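Local structure of thymidylate synthase ThyX (Streptomyces cacaoi subsp. asoensis, 4P5A) at residues 51-56 / 63-68; 82-87 / 187-192; 154-159 / 163-168. The protein is a homotetrameric, FAD-dependent UMP/dUMP methylase of the ThyX family that probably takes its one-carbon unit from 5,10-methylenetetrahydrofolate and its reducing power from NADPH. One frame throughout, in Å; residues are numbered along the deposited sequence.

Contact 1. Residues 51-56 / 63-68; sequences GLIRYL and SPFEHN. With FAD (flavin-adenine dinucleotide), chain L.
Ile53 and Leu56 on helix 48-58 receive Phe65 and Pro64 in a small, buried apolar contact, made where the chain turns back after the helix toward strand 69-77. The far end of the Phe65 ring does the touching. Leu56 CB lies 3.6 Å from Phe65 CE2, neither squarely over the face nor at the edge, while Ile53 CG2 comes to 4.1 Å from Phe65 CZ and the Ile53 carbonyl oxygen sits at the ring edge, close to its plane. Leu56 points toward the loop from its CB, chi1 -59° setting CG beside the backbone N, and sends its CD1 branch to Pro64 CB at 4.3 Å. Helices 23-30, 183-193 and 225-233 close in around Phe65 through Val26, Met187 and Thr227.

The short 3-10 turn 63-66, closed by Glu66 N to Ser63 O (3.0 Å), carries flavin-binding residues beside the apolar ones. Ser63 CB is 3.3 Å from O2' of the FAD ribityl chain, and Glu66 CD is 3.5 Å from adenine N1A. The Glu66 carboxylate is gripped by Arg184, by Arg88 of the third subunit and by Ser91 of the second. Phe65 and Pro64 thus meet the helix through apolar packing, whereas Glu66 meets two arginines, which would favour its charged form, at an FAD site built from several subunits.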
loop_
_atom_site.group_PDB
_atom_site.type_symbol
_atom_site.label_atom_id
_atom_site.label_comp_id
_atom_site.label_asym_id
_atom_site.label_seq_id
_atom_site.Cartn_x
_atom_site.Cartn_y
_atom_site.Cartn_z
ATOM N N GLY B 51 -18.190 23.773 -1.265
ATOM C CA GLY B 51 -18.630 23.221 -2.581
ATOM C C GLY B 51 -17.717 22.156 -3.206
ATOM O O GLY B 51 -18.193 21.067 -3.578
ATOM N N LEU B 52 -16.420 22.436 -3.242
ATOM C CA LEU B 52 -15.505 21.530 -3.876
ATOM C C LEU B 52 -15.364 20.223 -3.030
ATOM O O LEU B 52 -15.372 19.095 -3.570
ATOM C CB LEU B 52 -14.181 22.221 -3.977
ATOM C CG LEU B 52 -13.115 21.510 -4.890
ATOM C CD1 LEU B 52 -11.723 21.787 -4.462
ATOM C CD2 LEU B 52 -13.448 20.417 -5.880
ATOM N N ILE B 53 -15.291 20.396 -1.733
ATOM C CA ILE B 53 -15.055 19.234 -0.856
ATOM C C ILE B 53 -16.269 18.344 -0.920
ATOM O O ILE B 53 -16.111 17.146 -0.921
ATOM C CB ILE B 53 -14.705 19.687 0.549
ATOM C CG1 ILE B 53 -13.188 20.144 0.479
ATOM C CG2 ILE B 53 -14.920 18.612 1.652
ATOM C CD1 ILE B 53 -12.638 20.833 1.727
ATOM N N ARG B 54 -17.462 18.922 -0.935
ATOM C CA ARG B 54 -18.697 18.068 -1.043
ATOM C C ARG B 54 -18.745 17.335 -2.352
ATOM O O ARG B 54 -19.060 16.137 -2.342
ATOM C CB ARG B 54 -19.943 18.885 -0.770
ATOM C CG ARG B 54 -20.048 19.369 0.709
ATOM C CD ARG B 54 -21.282 20.337 0.861
ATOM N NE ARG B 54 -22.579 19.808 0.340
ATOM C CZ ARG B 54 -23.417 18.989 1.004
ATOM N NH1 ARG B 54 -24.621 18.652 0.444
ATOM N NH2 ARG B 54 -23.106 18.538 2.237
ATOM N N TYR B 55 -18.332 17.963 -3.427
ATOM C CA TYR B 55 -18.257 17.351 -4.721
ATOM C C TYR B 55 -17.249 16.196 -4.694
ATOM O O TYR B 55 -17.543 15.059 -5.136
ATOM C CB TYR B 55 -17.857 18.365 -5.797
ATOM C CG TYR B 55 -17.464 17.685 -7.099
ATOM C CD1 TYR B 55 -18.433 17.151 -7.983
ATOM C CD2 TYR B 55 -16.125 17.551 -7.433
ATOM C CE1 TYR B 55 -18.009 16.479 -9.199
ATOM C CE2 TYR B 55 -15.695 16.900 -8.602
ATOM C CZ TYR B 55 -16.629 16.358 -9.479
ATOM O OH TYR B 55 -16.131 15.714 -10.619
ATOM N N LEU B 56 -16.066 16.442 -4.125
ATOM C CA LEU B 56 -15.126 15.303 -4.120
ATOM C C LEU B 56 -15.637 14.181 -3.275
ATOM O O LEU B 56 -15.354 13.008 -3.602
ATOM C CB LEU B 56 -13.746 15.719 -3.497
ATOM C CG LEU B 56 -13.076 16.874 -4.258
ATOM C CD1 LEU B 56 -11.994 17.530 -3.422
ATOM C CD2 LEU B 56 -12.524 16.448 -5.631
ATOM N N SER B 63 -8.341 10.983 -3.547
ATOM C CA SER B 63 -6.942 11.224 -3.661
ATOM C C SER B 63 -6.501 12.609 -3.122
ATOM O O SER B 63 -5.510 12.744 -2.413
ATOM C CB SER B 63 -6.609 11.065 -5.158
ATOM O OG SER B 63 -5.292 11.169 -5.144
ATOM N N PRO B 64 -7.238 13.697 -3.443
ATOM C CA PRO B 64 -6.934 14.960 -2.868
ATOM C C PRO B 64 -6.902 15.019 -1.362
ATOM O O PRO B 64 -6.177 15.856 -0.819
ATOM C CB PRO B 64 -8.053 15.922 -3.388
ATOM C CG PRO B 64 -8.434 15.293 -4.739
ATOM C CD PRO B 64 -8.403 13.795 -4.375
ATOM N N PHE B 65 -7.637 14.146 -0.665
ATOM C CA PHE B 65 -7.585 14.165 0.771
ATOM C C PHE B 65 -6.340 13.507 1.373
ATOM O O PHE B 65 -6.165 13.412 2.600
ATOM C CB PHE B 65 -8.824 13.433 1.294
ATOM C CG PHE B 65 -10.146 14.162 0.915
ATOM C CD1 PHE B 65 -10.613 15.241 1.701
ATOM C CD2 PHE B 65 -10.877 13.778 -0.184
ATOM C CE1 PHE B 65 -11.767 15.913 1.365
ATOM C CE2 PHE B 65 -12.063 14.539 -0.562
ATOM C CZ PHE B 65 -12.514 15.557 0.290
ATOM N N GLU B 66 -5.430 13.027 0.543
ATOM C CA GLU B 66 -4.192 12.380 1.071
ATOM C C GLU B 66 -3.054 13.364 1.257
ATOM O O GLU B 66 -1.993 12.932 1.806
ATOM C CB GLU B 66 -3.698 11.290 0.072
ATOM C CG GLU B 66 -4.705 10.165 -0.050
ATOM C CD GLU B 66 -4.259 9.084 -1.102
ATOM O OE1 GLU B 66 -3.080 9.119 -1.552
ATOM O OE2 GLU B 66 -5.095 8.243 -1.435
ATOM N N HIS B 67 -3.211 14.606 0.785
ATOM C CA HIS B 67 -2.032 15.501 0.773
ATOM C C HIS B 67 -1.949 16.251 2.099
ATOM O O HIS B 67 -2.043 17.479 2.162
ATOM C CB HIS B 67 -2.085 16.445 -0.457
ATOM C CG HIS B 67 -2.006 15.641 -1.710
ATOM N ND1 HIS B 67 -0.818 15.401 -2.378
ATOM C CD2 HIS B 67 -2.951 14.967 -2.390
ATOM C CE1 HIS B 67 -1.020 14.601 -3.408
ATOM N NE2 HIS B 67 -2.302 14.330 -3.459
ATOM N N ASN B 68 -1.780 15.500 3.202
ATOM C CA ASN B 68 -1.699 16.067 4.528
ATOM C C ASN B 68 -1.204 15.039 5.471
ATOM O O ASN B 68 -1.082 13.875 5.040
ATOM C CB ASN B 68 -3.084 16.595 5.009
ATOM C CG ASN B 68 -4.216 15.588 4.769
ATOM O OD1 ASN B 68 -5.148 15.752 3.880
ATOM N ND2 ASN B 68 -4.159 14.602 5.485
HETATM P PA FAD L . -5.883 2.668 -5.185
HETATM O O1A FAD L . -5.939 1.353 -5.646
HETATM O O2A FAD L . -4.603 3.368 -5.369
HETATM O O5B FAD L . -6.140 2.563 -3.598
HETATM C C5B FAD L . -7.168 1.813 -3.170
HETATM C C4B FAD L . -7.734 2.373 -1.793
HETATM O O4B FAD L . -6.602 2.069 -0.933
HETATM C C3B FAD L . -7.925 3.882 -1.690
HETATM O O3B FAD L . -9.288 4.057 -2.092
HETATM C C2B FAD L . -7.744 4.154 -0.218
HETATM O O2B FAD L . -8.891 3.685 0.574
HETATM C C1B FAD L . -6.538 3.244 0.016
HETATM N N9A FAD L . -5.221 3.909 -0.174
HETATM C C8A FAD L . -4.196 3.478 -0.972
HETATM N N7A FAD L . -3.120 4.300 -0.740
HETATM C C5A FAD L . -3.475 5.248 0.177
HETATM C C6A FAD L . -2.791 6.316 0.731
HETATM N N6A FAD L . -1.504 6.562 0.469
HETATM N N1A FAD L . -3.445 7.082 1.660
HETATM C C2A FAD L . -4.702 6.795 2.003
HETATM N N3A FAD L . -5.393 5.729 1.472
HETATM C C4A FAD L . -4.803 4.966 0.532
HETATM N N1 FAD L . -6.447 11.577 -10.715
HETATM C C2 FAD L . -5.805 12.717 -10.854
HETATM O O2 FAD L . -4.606 12.815 -10.537
HETATM N N3 FAD L . -6.469 13.866 -11.312
HETATM C C4 FAD L . -7.807 13.853 -11.605
HETATM O O4 FAD L . -8.373 14.908 -11.995
HETATM C C4X FAD L . -8.524 12.632 -11.465
HETATM N N5 FAD L . -9.860 12.576 -11.740
HETATM C C5X FAD L . -10.481 11.318 -11.757
HETATM C C6 FAD L . -11.838 11.174 -12.228
HETATM C C7 FAD L . -12.384 9.869 -12.250
HETATM C C7M FAD L . -13.878 9.794 -12.748
HETATM C C8 FAD L . -11.682 8.711 -11.867
HETATM C C8M FAD L . -12.222 7.254 -11.814
HETATM C C9 FAD L . -10.364 8.876 -11.428
HETATM C C9A FAD L . -9.799 10.147 -11.352
HETATM N N10 FAD L . -8.431 10.263 -10.960
HETATM C C10 FAD L . -7.837 11.480 -11.031
HETATM C "C1'" FAD L . -7.657 9.105 -10.445
HETATM C "C2'" FAD L . -8.060 8.938 -8.913
HETATM O "O2'" FAD L . -7.674 10.078 -8.093
HETATM C "C3'" FAD L . -7.343 7.721 -8.339
HETATM O "O3'" FAD L . -5.940 7.862 -8.554
HETATM C "C4'" FAD L . -7.814 6.399 -9.007
HETATM O "O4'" FAD L . -9.219 6.421 -9.120
HETATM C "C5'" FAD L . -7.435 5.202 -8.160
HETATM O "O5'" FAD L . -8.322 5.239 -6.971
HETATM P P FAD L . -7.721 4.879 -5.523
HETATM O O1P FAD L . -6.661 5.801 -5.117
HETATM O O2P FAD L . -8.958 4.961 -4.648
HETATM O O3P FAD L . -7.198 3.394 -5.730
#

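Contact 2. Residues 82-87 / 187-192; sequences RHLMRH and MHFLSL. With 5BU (5-bromo-uridine-5'-monophosphate), chain F.
His87 and Phe189 form a T-shaped pair beside the shared nucleotide and flavin site of ThyX. The edge of the phenylalanine points at the imidazole face, with ring centroids 4.8 Å apart and planes at 74°. Phe189 CD2 stands over the middle of the histidine ring, 3.5 Å from His87 NE2. With CG anti to the backbone N (chi1 167°), the phenylalanine reaches out from helix 183-193 and also meets Leu84, whose CD1 is 3.5 Å from Phe189 CE2. Leu192 CD1 lies 3.9 Å from His87 CE1.

His87 is the middle residue of the RHR triplet that opens the ThyX signature RHRX7S, which ends at Ser96, and closes a type I turn from Leu84. Its NE2 is hydrogen-bonded to NE of Arg193, the predicted activator of the dUMP base; toward the nucleotide it thus acts in the second shell, and it lines an FAD pocket. Just before the turn, His83 NE2 gives an almost straight bond (2.7 Å, 166°) to OP3 of 5-bromo-UMP, and one face of its imidazole lies under N3 of the base. Within the turn, Arg86 NH2 donates to the sugar O3' at 3.1 Å in a more bent bond and to O2 of an FAD.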
loop_
_atom_site.group_PDB
_atom_site.type_symbol
_atom_site.label_atom_id
_atom_site.label_comp_id
_atom_site.label_asym_id
_atom_site.label_seq_id
_atom_site.Cartn_x
_atom_site.Cartn_y
_atom_site.Cartn_z
ATOM N N ARG B 82 -3.803 -3.962 18.345
ATOM C CA ARG B 82 -3.940 -4.902 17.226
ATOM C C ARG B 82 -4.986 -4.408 16.231
ATOM O O ARG B 82 -4.692 -4.555 15.026
ATOM C CB ARG B 82 -4.266 -6.346 17.623
ATOM C CG ARG B 82 -3.182 -6.875 18.613
ATOM C CD ARG B 82 -2.738 -8.302 18.115
ATOM N NE ARG B 82 -3.686 -9.315 18.162
ATOM C CZ ARG B 82 -3.726 -10.368 17.328
ATOM N NH1 ARG B 82 -4.574 -11.274 17.596
ATOM N NH2 ARG B 82 -2.960 -10.506 16.247
ATOM N N HIS B 83 -6.165 -3.984 16.672
ATOM C CA HIS B 83 -7.176 -3.485 15.762
ATOM C C HIS B 83 -6.641 -2.265 14.969
ATOM O O HIS B 83 -6.821 -2.248 13.757
ATOM C CB HIS B 83 -8.483 -3.140 16.502
ATOM C CG HIS B 83 -9.022 -4.321 17.243
ATOM N ND1 HIS B 83 -10.043 -4.215 18.180
ATOM C CD2 HIS B 83 -8.726 -5.635 17.137
ATOM C CE1 HIS B 83 -10.337 -5.420 18.623
ATOM N NE2 HIS B 83 -9.591 -6.307 17.974
ATOM N N LEU B 84 -6.053 -1.322 15.675
ATOM C CA LEU B 84 -5.510 -0.082 15.020
ATOM C C LEU B 84 -4.496 -0.504 13.971
ATOM O O LEU B 84 -4.532 0.035 12.833
ATOM C CB LEU B 84 -4.800 0.786 16.070
ATOM C CG LEU B 84 -4.095 2.010 15.468
ATOM C CD1 LEU B 84 -5.077 2.878 14.657
ATOM C CD2 LEU B 84 -3.630 2.845 16.677
ATOM N N MET B 85 -3.597 -1.454 14.333
ATOM C CA MET B 85 -2.523 -1.746 13.368
ATOM C C MET B 85 -2.871 -2.597 12.152
ATOM O O MET B 85 -1.999 -2.843 11.307
ATOM C CB MET B 85 -1.391 -2.353 14.108
ATOM C CG MET B 85 -0.792 -1.189 15.024
ATOM S SD MET B 85 0.697 -1.709 16.004
ATOM C CE MET B 85 1.716 -1.684 14.690
ATOM N N ARG B 86 -4.103 -3.054 12.070
ATOM C CA ARG B 86 -4.529 -3.664 10.847
ATOM C C ARG B 86 -4.688 -2.661 9.642
ATOM O O ARG B 86 -4.763 -3.100 8.467
ATOM C CB ARG B 86 -5.875 -4.372 10.995
ATOM C CG ARG B 86 -5.773 -5.539 12.008
ATOM C CD ARG B 86 -4.668 -6.583 11.572
ATOM N NE ARG B 86 -4.985 -7.142 10.204
ATOM C CZ ARG B 86 -5.802 -8.180 9.977
ATOM N NH1 ARG B 86 -6.034 -8.558 8.730
ATOM N NH2 ARG B 86 -6.458 -8.823 10.970
ATOM N N HIS B 87 -4.700 -1.363 9.925
ATOM C CA HIS B 87 -4.960 -0.413 8.841
ATOM C C HIS B 87 -3.669 -0.080 8.122
ATOM O O HIS B 87 -2.849 0.704 8.631
ATOM C CB HIS B 87 -5.671 0.807 9.470
ATOM C CG HIS B 87 -7.015 0.428 10.013
ATOM N ND1 HIS B 87 -8.179 0.658 9.315
ATOM C CD2 HIS B 87 -7.383 -0.149 11.184
ATOM C CE1 HIS B 87 -9.214 0.208 10.017
ATOM N NE2 HIS B 87 -8.762 -0.264 11.153
ATOM N N MET B 187 -10.352 8.808 7.359
ATOM C CA MET B 187 -11.801 8.590 7.070
ATOM C C MET B 187 -12.096 7.116 6.852
ATOM O O MET B 187 -13.168 6.633 7.306
ATOM C CB MET B 187 -12.249 9.479 5.830
ATOM C CG MET B 187 -12.433 10.926 6.299
ATOM S SD MET B 187 -13.046 11.881 4.901
ATOM C CE MET B 187 -11.534 12.195 3.879
ATOM N N HIS B 188 -11.192 6.404 6.209
ATOM C CA HIS B 188 -11.481 4.939 5.974
ATOM C C HIS B 188 -11.470 4.221 7.313
ATOM O O HIS B 188 -12.352 3.372 7.593
ATOM C CB HIS B 188 -10.424 4.410 5.009
ATOM C CG HIS B 188 -10.693 2.997 4.572
ATOM N ND1 HIS B 188 -11.363 2.704 3.407
ATOM C CD2 HIS B 188 -10.402 1.819 5.168
ATOM C CE1 HIS B 188 -11.458 1.389 3.280
ATOM N NE2 HIS B 188 -10.956 0.828 4.375
ATOM N N PHE B 189 -10.563 4.621 8.206
ATOM C CA PHE B 189 -10.505 3.990 9.530
ATOM C C PHE B 189 -11.768 4.357 10.350
ATOM O O PHE B 189 -12.357 3.473 10.968
ATOM C CB PHE B 189 -9.274 4.528 10.210
ATOM C CG PHE B 189 -9.175 4.268 11.682
ATOM C CD1 PHE B 189 -9.561 5.230 12.618
ATOM C CD2 PHE B 189 -8.628 3.055 12.154
ATOM C CE1 PHE B 189 -9.444 4.982 14.030
ATOM C CE2 PHE B 189 -8.444 2.853 13.602
ATOM C CZ PHE B 189 -8.905 3.834 14.507
ATOM N N LEU B 190 -12.223 5.610 10.245
ATOM C CA LEU B 190 -13.384 6.032 11.071
ATOM C C LEU B 190 -14.631 5.266 10.554
ATOM O O LEU B 190 -15.494 4.944 11.364
ATOM C CB LEU B 190 -13.650 7.548 10.980
ATOM C CG LEU B 190 -12.519 8.380 11.678
ATOM C CD1 LEU B 190 -12.805 9.799 11.439
ATOM C CD2 LEU B 190 -12.481 8.118 13.221
ATOM N N SER B 191 -14.742 5.041 9.254
ATOM C CA SER B 191 -15.952 4.331 8.702
ATOM C C SER B 191 -16.001 2.962 9.273
ATOM O O SER B 191 -17.074 2.427 9.514
ATOM C CB SER B 191 -15.861 4.248 7.187
ATOM O OG SER B 191 -17.058 3.740 6.627
ATOM N N LEU B 192 -14.861 2.371 9.566
ATOM C CA LEU B 192 -14.882 0.929 10.047
ATOM C C LEU B 192 -14.848 0.838 11.603
ATOM O O LEU B 192 -15.328 -0.129 12.183
ATOM C CB LEU B 192 -13.618 0.195 9.522
ATOM C CG LEU B 192 -13.660 -0.095 8.057
ATOM C CD1 LEU B 192 -12.128 -0.495 7.591
ATOM C CD2 LEU B 192 -14.699 -1.238 7.774
HETATM P P 5BU F . -9.725 -10.308 17.862
HETATM O OP1 5BU F . -9.058 -11.466 18.565
HETATM O OP2 5BU F . -11.146 -10.592 17.333
HETATM O OP3 5BU F . -9.651 -8.959 18.664
HETATM O "O5'" 5BU F . -8.837 -10.051 16.505
HETATM C "C5'" 5BU F . -8.362 -11.122 15.828
HETATM C "C4'" 5BU F . -7.580 -10.559 14.522
HETATM O "O4'" 5BU F . -8.568 -9.867 13.680
HETATM C "C3'" 5BU F . -6.558 -9.489 14.884
HETATM O "O3'" 5BU F . -5.524 -9.421 13.856
HETATM C "C2'" 5BU F . -7.397 -8.226 14.779
HETATM O "O2'" 5BU F . -6.550 -7.085 14.514
HETATM C "C1'" 5BU F . -8.426 -8.463 13.696
HETATM N N1 5BU F . -9.782 -7.942 13.999
HETATM C C2 5BU F . -9.926 -6.561 14.105
HETATM O O2 5BU F . -8.931 -5.867 13.790
HETATM N N3 5BU F . -11.065 -5.967 14.521
HETATM C C4 5BU F . -12.167 -6.764 14.850
HETATM O O4 5BU F . -13.192 -6.246 15.214
HETATM C C5 5BU F . -11.985 -8.158 14.741
HETATM C C6 5BU F . -10.849 -8.798 14.375
HETATM BR BR 5BU F . -13.547 -9.279 14.994
#

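Contact 3. Residues 154-159 / 163-168; sequences RLLDSG and EIARLV. With 5BU (5-bromo-uridine-5'-monophosphate), chain G.
Ala165 packs against Leu155 and Leu156 where helix 131-157 ends and the chain doubles back into the short helix 162-165, a tight helical hairpin. The first helix is closed by a Schellman motif at Gly159, which takes a positive phi and gives its N to the Leu156 carbonyl oxygen.

Along the returning segment, Glu163 comes first. Its carboxylate pairs with Arg98 of the same chain and Arg113 of the fourth subunit, and its carbonyl oxygen accepts Arg166 NE at 3.0 Å in a bent bond (136°). Gln206 of the fourth subunit bonds both this oxygen and Arg166 NH2. Ile164 then turns its end away from Leu155 and Leu156, toward that Arg113. Ala165 follows, its CB set in the notch formed by the two leucines, 3.8 Å from each of Leu155 CB and Leu156 CD2.

At Arg166 the backbone tightens into a 3-10 turn and the side chain leaves on the far side. Its CG sits between the backbone N and the carbonyl carbon (chi1 55°), and a bend at chi2 brings NE back to Glu163 O. The guanidinium meets the phosphate of 5-bromo-UMP edge-on. NH2 donates to OP2 (2.8 Å, 158°), and NH1 to OP1 at 3.1 Å, with a weak second bond from NH1 to OP2. Leu167 packs on Phe79 of the fourth subunit. Val168 turns back to the long helix, its CG1 lying 4.3 Å from Leu155 CD1.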
loop_
_atom_site.group_PDB
_atom_site.type_symbol
_atom_site.label_atom_id
_atom_site.label_comp_id
_atom_site.label_asym_id
_atom_site.label_seq_id
_atom_site.Cartn_x
_atom_site.Cartn_y
_atom_site.Cartn_z
ATOM N N ARG B 154 9.392 -12.240 38.234
ATOM C CA ARG B 154 10.238 -13.373 38.687
ATOM C C ARG B 154 11.178 -13.840 37.594
ATOM O O ARG B 154 12.392 -14.108 37.834
ATOM C CB ARG B 154 9.386 -14.595 39.067
ATOM C CG ARG B 154 10.169 -15.589 39.980
ATOM C CD ARG B 154 9.453 -16.916 40.226
ATOM N NE ARG B 154 8.039 -16.800 40.570
ATOM C CZ ARG B 154 7.506 -16.348 41.718
ATOM N NH1 ARG B 154 8.224 -15.927 42.786
ATOM N NH2 ARG B 154 6.199 -16.318 41.800
ATOM N N LEU B 155 10.653 -13.944 36.369
ATOM C CA LEU B 155 11.494 -14.287 35.223
ATOM C C LEU B 155 12.576 -13.261 34.995
ATOM O O LEU B 155 13.741 -13.666 34.828
ATOM C CB LEU B 155 10.687 -14.506 33.941
ATOM C CG LEU B 155 9.819 -15.769 34.038
ATOM C CD1 LEU B 155 8.699 -15.677 32.892
ATOM C CD2 LEU B 155 10.663 -17.128 34.034
ATOM N N LEU B 156 12.200 -11.985 34.933
ATOM C CA LEU B 156 13.209 -10.889 34.775
ATOM C C LEU B 156 14.290 -10.954 35.881
ATOM O O LEU B 156 15.493 -10.909 35.583
ATOM C CB LEU B 156 12.630 -9.511 34.757
ATOM C CG LEU B 156 11.600 -9.150 33.654
ATOM C CD1 LEU B 156 11.063 -7.765 33.837
ATOM C CD2 LEU B 156 12.378 -9.260 32.243
ATOM N N ASP B 157 13.845 -11.009 37.131
ATOM C CA ASP B 157 14.803 -11.149 38.293
ATOM C C ASP B 157 15.744 -12.362 38.161
ATOM O O ASP B 157 16.922 -12.274 38.507
ATOM C CB ASP B 157 14.046 -11.175 39.635
ATOM C CG ASP B 157 13.393 -9.830 39.959
ATOM O OD1 ASP B 157 13.665 -8.819 39.261
ATOM O OD2 ASP B 157 12.593 -9.770 40.903
ATOM N N SER B 158 15.262 -13.453 37.601
ATOM C CA SER B 158 16.058 -14.632 37.346
ATOM C C SER B 158 17.098 -14.460 36.181
ATOM O O SER B 158 17.972 -15.312 35.979
ATOM C CB SER B 158 15.064 -15.757 37.079
ATOM O OG SER B 158 15.679 -16.930 36.665
ATOM N N GLY B 159 17.021 -13.358 35.445
ATOM C CA GLY B 159 17.896 -13.106 34.328
ATOM C C GLY B 159 17.341 -13.577 32.987
ATOM O O GLY B 159 18.075 -13.596 31.991
ATOM N N GLU B 163 12.342 -10.436 26.055
ATOM C CA GLU B 163 11.457 -10.900 24.927
ATOM C C GLU B 163 10.766 -12.257 25.231
ATOM O O GLU B 163 9.715 -12.608 24.632
ATOM C CB GLU B 163 12.266 -10.944 23.601
ATOM C CG GLU B 163 13.297 -12.109 23.595
ATOM C CD GLU B 163 13.885 -12.375 22.204
ATOM O OE1 GLU B 163 14.402 -13.510 21.997
ATOM O OE2 GLU B 163 13.854 -11.443 21.312
ATOM N N ILE B 164 11.309 -13.033 26.196
ATOM C CA ILE B 164 10.710 -14.272 26.549
ATOM C C ILE B 164 9.900 -14.066 27.816
ATOM O O ILE B 164 8.808 -14.658 27.921
ATOM C CB ILE B 164 11.799 -15.370 26.782
ATOM C CG1 ILE B 164 12.413 -15.821 25.461
ATOM C CG2 ILE B 164 11.286 -16.521 27.678
ATOM C CD1 ILE B 164 11.433 -16.662 24.608
ATOM N N ALA B 165 10.369 -13.270 28.761
ATOM C CA ALA B 165 9.571 -13.050 29.985
ATOM C C ALA B 165 8.193 -12.496 29.692
ATOM O O ALA B 165 7.201 -12.843 30.408
ATOM C CB ALA B 165 10.280 -12.149 30.972
ATOM N N ARG B 166 8.088 -11.628 28.670
ATOM C CA ARG B 166 6.771 -11.038 28.366
ATOM C C ARG B 166 5.762 -11.990 27.839
ATOM O O ARG B 166 4.593 -11.560 27.680
ATOM C CB ARG B 166 6.857 -9.849 27.454
ATOM C CG ARG B 166 7.587 -10.046 26.115
ATOM C CD ARG B 166 6.769 -10.923 25.150
ATOM N NE ARG B 166 7.446 -10.845 23.835
ATOM C CZ ARG B 166 7.269 -9.862 22.905
ATOM N NH1 ARG B 166 6.381 -8.893 23.096
ATOM N NH2 ARG B 166 8.045 -9.896 21.839
ATOM N N LEU B 167 6.160 -13.240 27.552
ATOM C CA LEU B 167 5.183 -14.253 27.187
ATOM C C LEU B 167 4.006 -14.391 28.148
ATOM O O LEU B 167 2.925 -14.804 27.737
ATOM C CB LEU B 167 5.860 -15.586 26.991
ATOM C CG LEU B 167 6.263 -15.935 25.555
ATOM C CD1 LEU B 167 7.029 -14.770 24.957
ATOM C CD2 LEU B 167 7.204 -17.188 25.734
ATOM N N VAL B 168 4.230 -14.115 29.446
ATOM C CA VAL B 168 3.168 -14.325 30.428
ATOM C C VAL B 168 2.195 -13.146 30.558
ATOM O O VAL B 168 1.163 -13.268 31.267
ATOM C CB VAL B 168 3.801 -14.641 31.827
ATOM C CG1 VAL B 168 4.590 -15.990 31.681
ATOM C CG2 VAL B 168 4.599 -13.456 32.326
HETATM P P 5BU G . 7.456 -6.285 20.850
HETATM O OP1 5BU G . 6.600 -5.954 22.006
HETATM O OP2 5BU G . 7.368 -7.652 20.325
HETATM O OP3 5BU G . 8.793 -5.698 20.875
HETATM O "O5'" 5BU G . 6.784 -5.497 19.619
HETATM C "C5'" 5BU G . 6.329 -4.152 19.832
HETATM C "C4'" 5BU G . 5.696 -3.678 18.493
HETATM O "O4'" 5BU G . 6.828 -3.445 17.509
HETATM C "C3'" 5BU G . 4.760 -4.611 17.770
HETATM O "O3'" 5BU G . 3.852 -3.788 16.913
HETATM C "C2'" 5BU G . 5.701 -5.415 16.908
HETATM O "O2'" 5BU G . 4.991 -5.896 15.819
HETATM C "C1'" 5BU G . 6.770 -4.442 16.470
HETATM N N1 5BU G . 8.098 -5.186 16.508
HETATM C C2 5BU G . 8.309 -6.197 15.577
HETATM O O2 5BU G . 7.425 -6.338 14.708
HETATM N N3 5BU G . 9.481 -6.909 15.600
HETATM C C4 5BU G . 10.517 -6.663 16.513
HETATM O O4 5BU G . 11.479 -7.438 16.539
HETATM C C5 5BU G . 10.276 -5.651 17.406
HETATM C C6 5BU G . 9.124 -4.909 17.426
HETATM BR BR 5BU G . 11.657 -5.104 18.603
#

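In the fold
Contact 2 lies about 7 Å from the centre of the chain, while contacts 1 and 3 sit farther out on opposite sides, their centres about 50 Å apart. No helix or strand is common to the contacts, but Phe65 of contact 1 packs on helix 183-193 of contact 2, Phe65 CG lying 3.8 Å from Met187 CE; contact 3 touches neither. All three are largely buried, although Leu156 of contact 3 stays partly exposed. Contact 2 joins segments distant in sequence by an aromatic pair; the other two close short reversals with apolar contacts. Contacts 1 and 2 both border FAD; contacts 2 and 3 supply complementary halves of nucleotide sites shared with the fourth subunit.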